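Local coordinates for serine-rich Repeat Adhesion Glycoprotein (Srr1) (Streptococcus agalactiae, PDB 4MBO) that binds fibrinogen as the ligand-recognising region of a serine-rich repeat surface glycoprotein, probably promoting bacterial attachment to the host, at residues Asp26-Glu31 with Asn42-Phe47; Gln18-Ala23 with Asn146-Ser151; Gln71-Ile76 with Pro126-Ile131; Phe60-Ser65 with His100-Thr105. All blocks are in the same frame, centred on the assembly; numbering follows the deposited sequence.

In the fold
Contacts 1, 2 and 4 belong to the N-terminal Ig-like beta sandwich; contact 3, whose centre is about 5 Å from the centre of the chain, lies among loops that meet the following adhesin region. Contact 4 is the buried one, a hydrogen-bonded strand pair with an aromatic core. Contact 2, at the surface, joins strands of different sheets by van der Waals packing. Contact 1 shares a sheet with contact 2, Asn-46 O lying 2.9 Å from Ala-23 N, but a loop meets a strand there largely through water. Its Phe-47 also packs on Phe-60, Val-62 and Tyr-104 of contact 4. Contact 3 is held by polar side chains around a guanidinium, and touches contact 4 where Asp-127 meets His-100.

Contact 1 (Asp26-Glu31 with Asn42-Phe47); sequences DNTLSE and NLVLNF
A type I beta turn from Asp-26 to Leu-29, following edge strand 20-25 of the Ig-like sandwich, packs against Asn-42 and Leu-43, where the chain enters strand 43-51. The turn is closed by Leu-29 N, which donates to Asp-26 O at 3.1 Å. Thr-28 turns its side chain toward the strand. With chi1 at 70°, its OG1 lies between the backbone N and the carbonyl carbon, where two waters join it to the backbone of Asn-42. One water is 3.0 Å from Thr-28 OG1 and accepts from Asn-42 N at 3.1 Å. The second donates to Asn-42 O at 2.9 Å; its separation of 2.5 Å from Thr-28 OG1 is so short that the exact value is doubtful. A bound calcium ion lies close to the Asn-42 side chain.

Beside this wet face the contact is apolar. Leu-43 CD2 rests on Asp-26 CB at 3.7 Å and reaches Leu-29 CD1 at 4.3 Å. The other Leu-29 methyl, CD2, presses on Asn-42 O, 3.4 Å away. Ile-152 and Glu-154 of strand 148-157 back Leu-43. The carboxylate of Asp-26 comes close to that of Glu-154, which could raise the affinity of one of them for a proton. Water thus supplies the polar links between turn and strand, while leucine methyls and the Asp-26 methylene supply the dry packing.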
# COMPACT_ATOMS: atom_id res chain seq x y z
N ASP A 26 -7.94 17.15 -3.44
CA ASP A 26 -8.69 15.91 -3.17
C ASP A 26 -10.01 15.82 -3.95
O ASP A 26 -10.93 15.14 -3.54
CB ASP A 26 -8.96 15.78 -1.66
CG ASP A 26 -9.99 16.75 -1.09
OD1 ASP A 26 -10.51 17.65 -1.80
OD2 ASP A 26 -10.29 16.63 0.14
N ASN A 27 -10.05 16.50 -5.08
CA ASN A 27 -11.25 16.52 -5.90
C ASN A 27 -11.68 15.13 -6.37
O ASN A 27 -12.89 14.86 -6.50
CB ASN A 27 -11.01 17.43 -7.11
CG ASN A 27 -10.67 18.85 -6.70
OD1 ASN A 27 -10.86 19.24 -5.54
ND2 ASN A 27 -10.15 19.63 -7.64
N THR A 28 -10.71 14.24 -6.57
CA THR A 28 -10.98 12.91 -7.13
C THR A 28 -11.53 11.93 -6.06
O THR A 28 -12.03 10.86 -6.40
CB THR A 28 -9.78 12.31 -7.89
OG1 THR A 28 -8.71 11.95 -7.00
CG2 THR A 28 -9.27 13.29 -8.93
N LEU A 29 -11.49 12.31 -4.78
CA LEU A 29 -12.01 11.44 -3.72
C LEU A 29 -13.53 11.34 -3.83
O LEU A 29 -14.21 12.32 -4.16
CB LEU A 29 -11.66 12.00 -2.33
CG LEU A 29 -10.19 12.13 -1.94
CD1 LEU A 29 -10.10 12.65 -0.50
CD2 LEU A 29 -9.47 10.81 -2.08
N SER A 30 -14.08 10.17 -3.54
CA SER A 30 -15.52 9.99 -3.56
C SER A 30 -16.20 10.84 -2.49
O SER A 30 -17.29 11.38 -2.72
CB SER A 30 -15.89 8.50 -3.35
OG SER A 30 -15.38 7.99 -2.12
N GLU A 31 -15.57 10.95 -1.32
CA GLU A 31 -16.05 11.79 -0.24
C GLU A 31 -14.89 12.61 0.31
O GLU A 31 -14.17 12.18 1.23
CB GLU A 31 -16.65 10.95 0.87
CG GLU A 31 -17.78 10.04 0.43
CD GLU A 31 -18.40 9.32 1.60
OE1 GLU A 31 -19.31 9.90 2.25
OE2 GLU A 31 -18.03 8.16 1.84
N ASN A 42 -6.50 8.39 -3.74
CA ASN A 42 -5.26 9.07 -3.50
C ASN A 42 -5.52 10.56 -3.60
O ASN A 42 -6.64 10.99 -3.96
CB ASN A 42 -4.15 8.61 -4.48
CG ASN A 42 -4.53 8.80 -5.93
OD1 ASN A 42 -4.95 7.85 -6.60
ND2 ASN A 42 -4.45 10.03 -6.43
N LEU A 43 -4.51 11.32 -3.22
CA LEU A 43 -4.52 12.78 -3.34
C LEU A 43 -3.76 13.15 -4.60
O LEU A 43 -3.16 12.29 -5.25
CB LEU A 43 -3.87 13.42 -2.13
CG LEU A 43 -4.57 13.13 -0.80
CD1 LEU A 43 -3.74 13.62 0.38
CD2 LEU A 43 -5.99 13.71 -0.78
N VAL A 44 -3.79 14.43 -4.96
CA VAL A 44 -3.08 14.88 -6.14
C VAL A 44 -2.18 16.07 -5.75
O VAL A 44 -2.63 17.02 -5.09
CB VAL A 44 -4.05 15.29 -7.28
CG1 VAL A 44 -3.25 15.84 -8.45
CG2 VAL A 44 -4.85 14.07 -7.75
N LEU A 45 -0.93 15.98 -6.15
CA LEU A 45 0.04 17.05 -5.97
C LEU A 45 0.30 17.75 -7.29
O LEU A 45 0.54 17.10 -8.31
CB LEU A 45 1.35 16.45 -5.48
CG LEU A 45 2.57 17.39 -5.42
CD1 LEU A 45 2.33 18.52 -4.43
CD2 LEU A 45 3.83 16.61 -5.07
N ASN A 46 0.28 19.08 -7.26
CA ASN A 46 0.73 19.78 -8.44
C ASN A 46 1.63 20.94 -8.06
O ASN A 46 1.50 21.53 -6.97
CB ASN A 46 -0.41 20.25 -9.30
CG ASN A 46 -1.11 21.43 -8.73
OD1 ASN A 46 -1.96 21.29 -7.88
ND2 ASN A 46 -0.79 22.62 -9.26
N PHE A 47 2.58 21.24 -8.93
CA PHE A 47 3.47 22.37 -8.73
C PHE A 47 3.93 22.91 -10.06
O PHE A 47 3.85 22.23 -11.09
CB PHE A 47 4.67 22.01 -7.81
CG PHE A 47 5.53 20.89 -8.31
CD1 PHE A 47 6.60 21.15 -9.15
CD2 PHE A 47 5.29 19.59 -7.90
CE1 PHE A 47 7.40 20.11 -9.61
CE2 PHE A 47 6.09 18.56 -8.35
CZ PHE A 47 7.13 18.82 -9.20
O HOH W 1 -8.68 9.23 -5.73
O HOH W 2 -7.84 13.32 -5.12

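Contact 2 (Gln18-Ala23 with Asn146-Ser151); sequences QKVNIA and NNQVAS
The carbonyl oxygen of Val-20 abuts the side chain of Gln-148, whose CG lies 3.5 Å from Val-20 O and whose CD is a little farther off. A second carbonyl is treated alike: Ile-22 O meets Ala-150 CB at 3.7 Å. Both oxygens lie on edge strand 20-25, and what they meet across the contact is carbon.

The side chains interleave between the two strands. Val-20 and Gln-148 cross obliquely, and Val-20 CG1, placed anti to the backbone N (chi1 177°), touches Gln-148 CG at 3.6 Å. A bend at chi2 of the glutamine (-54°) folds its chain beyond CG. Ile-22 uses its CG2 methyl, which sits over the Gln-148 peptide, 3.6 Å from Gln-148 O, and also borders Gln-148 CB at 3.9 Å. The small Ala-150 side chain allows the closest backbone approach, its CB lying 3.6 Å from Ala-23 CA.

Strands 20-23 and 148-151 run nearly parallel, at 14°, with axes 5.7 Å apart, yet they belong to different sheets of the Ig-like sandwich. Their backbones bond within those sheets, Asn-21 and Ala-23 to strand 43-51 and Ala-150 to strand 139-145. Val-20 and Ile-22 extend the packing to Leu-145 and Ala-143 of that last strand. The chemistry is accordingly that of side chains packing on one another and on the facing backbone at the sandwich margin, with van der Waals contact and no polar pairing joining the strands.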
# COMPACT_ATOMS: atom_id res chain seq x y z
N GLN A 18 11.33 30.69 -9.68
CA GLN A 18 10.43 31.84 -9.66
C GLN A 18 9.00 31.44 -9.95
O GLN A 18 8.75 30.38 -10.53
CB GLN A 18 10.88 32.84 -10.74
CG GLN A 18 12.32 33.33 -10.61
CD GLN A 18 12.54 34.20 -9.40
OE1 GLN A 18 11.74 35.10 -9.12
NE2 GLN A 18 13.62 33.96 -8.68
N LYS A 19 8.04 32.28 -9.55
CA LYS A 19 6.63 32.03 -9.81
C LYS A 19 6.23 30.65 -9.30
O LYS A 19 5.39 29.97 -9.88
CB LYS A 19 6.33 32.15 -11.33
CG LYS A 19 6.89 33.43 -11.93
CD LYS A 19 6.60 33.59 -13.42
CE LYS A 19 5.17 33.98 -13.65
NZ LYS A 19 5.00 34.60 -14.98
N VAL A 20 6.79 30.27 -8.16
CA VAL A 20 6.49 28.97 -7.62
C VAL A 20 5.06 28.85 -7.06
O VAL A 20 4.57 29.74 -6.33
CB VAL A 20 7.47 28.62 -6.47
CG1 VAL A 20 7.10 27.29 -5.85
CG2 VAL A 20 8.92 28.63 -6.95
N ASN A 21 4.39 27.77 -7.47
CA ASN A 21 3.05 27.42 -7.05
C ASN A 21 3.11 25.94 -6.60
O ASN A 21 3.90 25.18 -7.18
CB ASN A 21 2.06 27.55 -8.23
CG ASN A 21 1.83 29.00 -8.65
OD1 ASN A 21 1.19 29.76 -7.94
ND2 ASN A 21 2.31 29.36 -9.83
N ILE A 22 2.34 25.57 -5.58
CA ILE A 22 2.25 24.17 -5.17
C ILE A 22 0.90 24.00 -4.50
O ILE A 22 0.43 24.89 -3.78
CB ILE A 22 3.44 23.75 -4.26
CG1 ILE A 22 3.39 22.24 -4.02
CG2 ILE A 22 3.45 24.53 -2.94
CD1 ILE A 22 4.67 21.68 -3.46
N ALA A 23 0.28 22.84 -4.71
CA ALA A 23 -1.02 22.56 -4.15
C ALA A 23 -1.26 21.08 -3.99
O ALA A 23 -0.66 20.25 -4.72
CB ALA A 23 -2.11 23.14 -5.02
N ASN A 146 10.63 25.22 -2.19
CA ASN A 146 11.28 26.46 -1.79
C ASN A 146 10.45 27.07 -0.65
O ASN A 146 10.18 26.41 0.36
CB ASN A 146 11.46 27.42 -2.95
CG ASN A 146 12.40 28.59 -2.62
OD1 ASN A 146 13.33 28.46 -1.82
ND2 ASN A 146 12.17 29.73 -3.25
N ASN A 147 10.00 28.30 -0.83
CA ASN A 147 9.25 29.00 0.22
C ASN A 147 7.73 28.85 0.11
O ASN A 147 7.00 29.49 0.86
CB ASN A 147 9.64 30.49 0.20
CG ASN A 147 11.10 30.71 0.58
OD1 ASN A 147 11.79 31.58 0.02
ND2 ASN A 147 11.59 29.91 1.51
N GLN A 148 7.25 28.01 -0.80
CA GLN A 148 5.81 27.81 -0.95
C GLN A 148 5.40 26.47 -0.40
O GLN A 148 6.08 25.47 -0.64
CB GLN A 148 5.41 27.87 -2.41
CG GLN A 148 5.78 29.18 -3.10
CD GLN A 148 5.28 30.44 -2.41
OE1 GLN A 148 6.03 31.44 -2.31
NE2 GLN A 148 4.08 30.42 -1.93
N VAL A 149 4.29 26.46 0.31
CA VAL A 149 3.82 25.25 0.98
C VAL A 149 2.35 25.05 0.77
O VAL A 149 1.58 26.01 0.66
CB VAL A 149 4.09 25.35 2.52
CG1 VAL A 149 3.92 24.01 3.20
CG2 VAL A 149 5.49 25.85 2.81
N ALA A 150 1.97 23.79 0.63
CA ALA A 150 0.59 23.39 0.52
C ALA A 150 0.23 22.43 1.63
O ALA A 150 1.10 21.68 2.13
CB ALA A 150 0.37 22.74 -0.82
N SER A 151 -1.03 22.43 2.01
CA SER A 151 -1.53 21.49 3.01
C SER A 151 -2.95 21.08 2.72
O SER A 151 -3.73 21.81 2.06
CB SER A 151 -1.47 22.09 4.43
OG SER A 151 -2.48 23.09 4.64

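Contact 3 (Gln71-Ile76 with Pro126-Ile131); sequences QGIGTI and PDQRII
Gln-71 and Arg-129 make the tight part of this contact, their side chains crossing at about a right angle. Arg-129 NH1 donates to Gln-71 OE1 at 3.1 Å; the donor lies in the amide carbonyl plane, and the two flat groups are only 27° apart. The guanidinium is held at its NE edge by Asp-127, whose OD1 lies in its plane and accepts from Arg-129 NE at 2.9 Å on its syn side and from Arg-129 N, also at 2.9 Å, on its anti side. Arg-129 NH1 has a further partner in a salt bridge to Asp-69, so the cation is held by several groups at once. The amide of Gln-71 is fixed too, since its NE2 donates to Ile-76 O at 3.1 Å.

Two local motifs shape these loops of the Ig-like domain. The bond from Arg-129 N to Asp-127 OD1 makes an Asx turn, and Gln-71 to Gly-74 is a type II' beta turn. Gly-72, at its second position, adopts a positive phi of 71°.

At Gly-72 direct contact is looser, and a water links the backbones, donating to Gly-72 O at 2.7 Å and accepting from Gln-128 N at 3.1 Å. Farther along the turn, Ile-73 CG2 touches Gln-128 OE1 at 3.5 Å, a carbon-to-oxygen contact without polar pairing. The Gln-128 amide turns instead to Asp-245, Arg-176 and Met-178 of the adhesin region. A second water, in the guanidinium plane, accepts from Arg-129 NH2 at 3.0 Å and is also bonded to Gly-74 O, bridging the segments.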
# COMPACT_ATOMS: atom_id res chain seq x y z
N GLN A 71 3.92 6.56 -3.98
CA GLN A 71 3.79 5.13 -4.32
C GLN A 71 2.46 4.39 -4.12
O GLN A 71 2.07 3.57 -4.97
CB GLN A 71 4.85 4.38 -3.51
CG GLN A 71 6.27 4.75 -3.89
CD GLN A 71 7.27 4.06 -3.01
OE1 GLN A 71 7.06 3.95 -1.80
NE2 GLN A 71 8.40 3.62 -3.59
N GLY A 72 1.81 4.59 -2.99
CA GLY A 72 0.64 3.82 -2.63
C GLY A 72 1.12 2.41 -2.29
O GLY A 72 1.91 2.24 -1.34
N ILE A 73 0.70 1.42 -3.11
CA ILE A 73 1.15 0.03 -2.90
C ILE A 73 2.35 -0.34 -3.79
O ILE A 73 2.85 -1.44 -3.74
CB ILE A 73 0.04 -1.03 -3.07
CG1 ILE A 73 -0.50 -1.09 -4.52
CG2 ILE A 73 -1.08 -0.74 -2.08
CD1 ILE A 73 -1.42 -2.26 -4.75
N GLY A 74 2.84 0.62 -4.56
CA GLY A 74 3.95 0.37 -5.45
C GLY A 74 5.33 0.46 -4.86
O GLY A 74 5.52 0.87 -3.73
N THR A 75 6.31 0.09 -5.68
CA THR A 75 7.72 0.09 -5.27
C THR A 75 8.61 0.98 -6.13
O THR A 75 9.78 1.07 -5.89
CB THR A 75 8.32 -1.31 -5.31
OG1 THR A 75 8.39 -1.78 -6.65
CG2 THR A 75 7.50 -2.30 -4.47
N ILE A 76 8.04 1.65 -7.12
CA ILE A 76 8.84 2.49 -8.03
C ILE A 76 9.32 3.74 -7.31
O ILE A 76 8.52 4.41 -6.60
CB ILE A 76 8.01 2.93 -9.24
CG1 ILE A 76 7.50 1.70 -10.00
CG2 ILE A 76 8.83 3.80 -10.19
CD1 ILE A 76 6.55 2.02 -11.13
N PRO A 126 -1.39 9.04 1.26
CA PRO A 126 -1.06 8.86 2.67
C PRO A 126 -0.24 7.57 2.75
O PRO A 126 -0.65 6.52 2.20
CB PRO A 126 -2.43 8.69 3.33
CG PRO A 126 -3.36 9.43 2.42
CD PRO A 126 -2.84 9.10 1.06
N ASP A 127 0.93 7.62 3.38
CA ASP A 127 1.87 6.49 3.37
C ASP A 127 1.33 5.39 4.23
O ASP A 127 1.16 5.55 5.44
CB ASP A 127 3.26 6.97 3.79
CG ASP A 127 4.32 5.92 3.74
OD1 ASP A 127 4.03 4.70 3.79
OD2 ASP A 127 5.51 6.30 3.66
N GLN A 128 1.07 4.24 3.60
CA GLN A 128 0.45 3.11 4.29
C GLN A 128 1.28 2.48 5.38
O GLN A 128 0.76 1.68 6.19
CB GLN A 128 -0.03 2.03 3.28
CG GLN A 128 1.08 1.31 2.52
CD GLN A 128 0.55 0.21 1.64
OE1 GLN A 128 -0.62 0.24 1.21
NE2 GLN A 128 1.40 -0.76 1.33
N ARG A 129 2.59 2.79 5.39
CA ARG A 129 3.48 2.28 6.42
C ARG A 129 3.48 3.18 7.66
O ARG A 129 3.89 2.74 8.73
CB ARG A 129 4.89 2.20 5.85
CG ARG A 129 5.04 1.11 4.79
CD ARG A 129 6.10 1.41 3.75
NE ARG A 129 5.63 2.47 2.83
CZ ARG A 129 5.91 2.54 1.53
NH1 ARG A 129 5.39 3.52 0.78
NH2 ARG A 129 6.70 1.64 0.97
N ILE A 130 3.04 4.42 7.49
CA ILE A 130 3.02 5.46 8.54
C ILE A 130 1.62 5.61 9.10
O ILE A 130 1.43 5.48 10.31
CB ILE A 130 3.55 6.78 7.99
CG1 ILE A 130 4.98 6.59 7.44
CG2 ILE A 130 3.52 7.87 9.06
CD1 ILE A 130 5.97 6.16 8.48
N ILE A 131 0.63 5.88 8.24
CA ILE A 131 -0.79 5.91 8.64
C ILE A 131 -1.27 4.52 8.24
O ILE A 131 -1.94 4.34 7.23
CB ILE A 131 -1.57 7.00 7.93
CG1 ILE A 131 -0.90 8.36 8.14
CG2 ILE A 131 -3.01 7.05 8.43
CD1 ILE A 131 -1.48 9.47 7.32
O HOH W 3 7.61 0.62 -1.68
O HOH W 4 1.68 4.11 0.58

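Contact 4 (Phe60-Ser65 with His100-Thr105); sequences FTVKLS and HNITYT
Phe-60 and Tyr-104 form an aromatic core at one end of an antiparallel strand pair in the Ig-like sandwich. Their rings are nearly parallel, with planes at 12°, but strongly displaced, with little overlap, centroids 4.9 Å from each other. The closer meeting is a CH-pi contact: Tyr-104 CB stands over one face of Phe-60, 3.7 Å from the ring centroid and nearer the CE2-CZ side than the middle. A chi1 of 71° places Phe-60 CG so that the ring lies over Tyr-104 CB. Phe-49 meets the same ring edge-to-face. Further along this face, Val-62 CG2 lies at the edge of the Tyr-104 ring and Leu-64 CD1 meets Ile-102 CD1 at 4.2 Å. Phe-47, Leu-45 and Met-122 of the opposing sheet cover these side chains.

Phe-60 with Tyr-104 and Val-62 with Ile-102 are hydrogen-bonded pairs; in the latter, each N donates to the partner O at 2.8 Å. Leu-64 N adds a bond to His-100 O.

Thr-61, Lys-63, Asn-101 and Thr-103 occupy the other face. Thr-61 CG2 packs on Asn-101 CB at 3.6 Å, while a water joins the hydroxyls of Thr-61 and Thr-103, the former also bonded to Asp-12. Asn-101, near a bound calcium ion, lies alongside Lys-63, its OD1 3.4 Å from Lys-63 CB, and a second water donates both to this OD1, at 2.6 Å, and to Leu-64 O, at 2.8 Å.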
# COMPACT_ATOMS: atom_id res chain seq x y z
N PHE A 60 16.54 20.31 -7.87
CA PHE A 60 15.57 21.03 -7.04
C PHE A 60 14.79 19.96 -6.32
O PHE A 60 14.75 18.80 -6.75
CB PHE A 60 14.69 22.05 -7.78
CG PHE A 60 13.67 21.45 -8.70
CD1 PHE A 60 12.39 21.14 -8.22
CD2 PHE A 60 13.97 21.20 -10.02
CE1 PHE A 60 11.44 20.61 -9.07
CE2 PHE A 60 13.02 20.64 -10.86
CZ PHE A 60 11.75 20.34 -10.38
N THR A 61 14.19 20.32 -5.17
CA THR A 61 13.58 19.35 -4.30
C THR A 61 12.17 19.73 -3.91
O THR A 61 11.95 20.84 -3.40
CB THR A 61 14.46 19.19 -3.03
OG1 THR A 61 15.83 18.95 -3.42
CG2 THR A 61 14.00 18.07 -2.14
N VAL A 62 11.24 18.81 -4.11
CA VAL A 62 9.86 18.95 -3.59
C VAL A 62 9.79 18.10 -2.31
O VAL A 62 10.02 16.90 -2.35
CB VAL A 62 8.82 18.52 -4.60
CG1 VAL A 62 7.42 18.57 -4.01
CG2 VAL A 62 8.92 19.37 -5.85
N LYS A 63 9.53 18.74 -1.19
CA LYS A 63 9.51 18.06 0.10
C LYS A 63 8.11 17.65 0.48
O LYS A 63 7.20 18.46 0.44
CB LYS A 63 10.11 18.96 1.15
CG LYS A 63 11.50 19.49 0.80
CD LYS A 63 11.90 20.49 1.88
CE LYS A 63 13.19 21.19 1.58
NZ LYS A 63 13.47 22.03 2.78
N LEU A 64 7.92 16.38 0.87
CA LEU A 64 6.63 15.93 1.35
C LEU A 64 6.74 15.65 2.86
O LEU A 64 7.80 15.38 3.41
CB LEU A 64 6.18 14.64 0.64
CG LEU A 64 6.24 14.62 -0.88
CD1 LEU A 64 5.82 13.24 -1.38
CD2 LEU A 64 5.39 15.74 -1.45
N SER A 65 5.62 15.75 3.55
CA SER A 65 5.55 15.37 4.94
C SER A 65 5.82 13.88 5.09
O SER A 65 5.72 13.13 4.11
CB SER A 65 4.19 15.79 5.53
OG SER A 65 3.07 15.33 4.76
N HIS A 100 11.43 11.48 2.27
CA HIS A 100 10.09 11.81 1.75
C HIS A 100 10.19 13.01 0.79
O HIS A 100 9.23 13.71 0.57
CB HIS A 100 9.05 12.02 2.84
CG HIS A 100 8.68 10.75 3.52
ND1 HIS A 100 7.47 10.11 3.30
CD2 HIS A 100 9.34 10.01 4.43
CE1 HIS A 100 7.45 8.99 3.99
NE2 HIS A 100 8.58 8.90 4.69
N ASN A 101 11.35 13.19 0.19
CA ASN A 101 11.52 14.25 -0.81
C ASN A 101 11.59 13.69 -2.21
O ASN A 101 12.05 12.56 -2.44
CB ASN A 101 12.82 15.03 -0.62
CG ASN A 101 12.84 15.82 0.67
OD1 ASN A 101 11.82 16.06 1.26
ND2 ASN A 101 14.02 16.21 1.09
N ILE A 102 11.09 14.49 -3.16
CA ILE A 102 11.21 14.19 -4.57
C ILE A 102 12.33 15.10 -5.12
O ILE A 102 12.23 16.33 -5.06
CB ILE A 102 9.94 14.45 -5.35
CG1 ILE A 102 8.72 13.81 -4.65
CG2 ILE A 102 10.12 13.95 -6.77
CD1 ILE A 102 7.40 14.32 -5.13
N THR A 103 13.39 14.51 -5.61
CA THR A 103 14.53 15.23 -6.13
C THR A 103 14.55 15.12 -7.63
O THR A 103 14.53 14.02 -8.20
CB THR A 103 15.86 14.68 -5.60
OG1 THR A 103 15.88 14.76 -4.18
CG2 THR A 103 17.08 15.43 -6.13
N TYR A 104 14.56 16.29 -8.28
CA TYR A 104 14.64 16.40 -9.72
C TYR A 104 16.01 16.91 -10.12
O TYR A 104 16.56 17.83 -9.52
CB TYR A 104 13.59 17.36 -10.26
CG TYR A 104 12.19 16.82 -10.21
CD1 TYR A 104 11.66 16.08 -11.27
CD2 TYR A 104 11.36 17.09 -9.14
CE1 TYR A 104 10.35 15.60 -11.20
CE2 TYR A 104 10.07 16.63 -9.07
CZ TYR A 104 9.57 15.90 -10.10
OH TYR A 104 8.27 15.46 -9.97
N THR A 105 16.57 16.30 -11.17
CA THR A 105 17.89 16.65 -11.69
C THR A 105 17.78 17.15 -13.13
O THR A 105 17.25 16.43 -13.99
CB THR A 105 18.82 15.45 -11.62
OG1 THR A 105 18.86 14.94 -10.27
CG2 THR A 105 20.25 15.84 -12.07
O HOH W 5 17.35 16.64 -2.81
O HOH W 6 10.47 16.17 3.49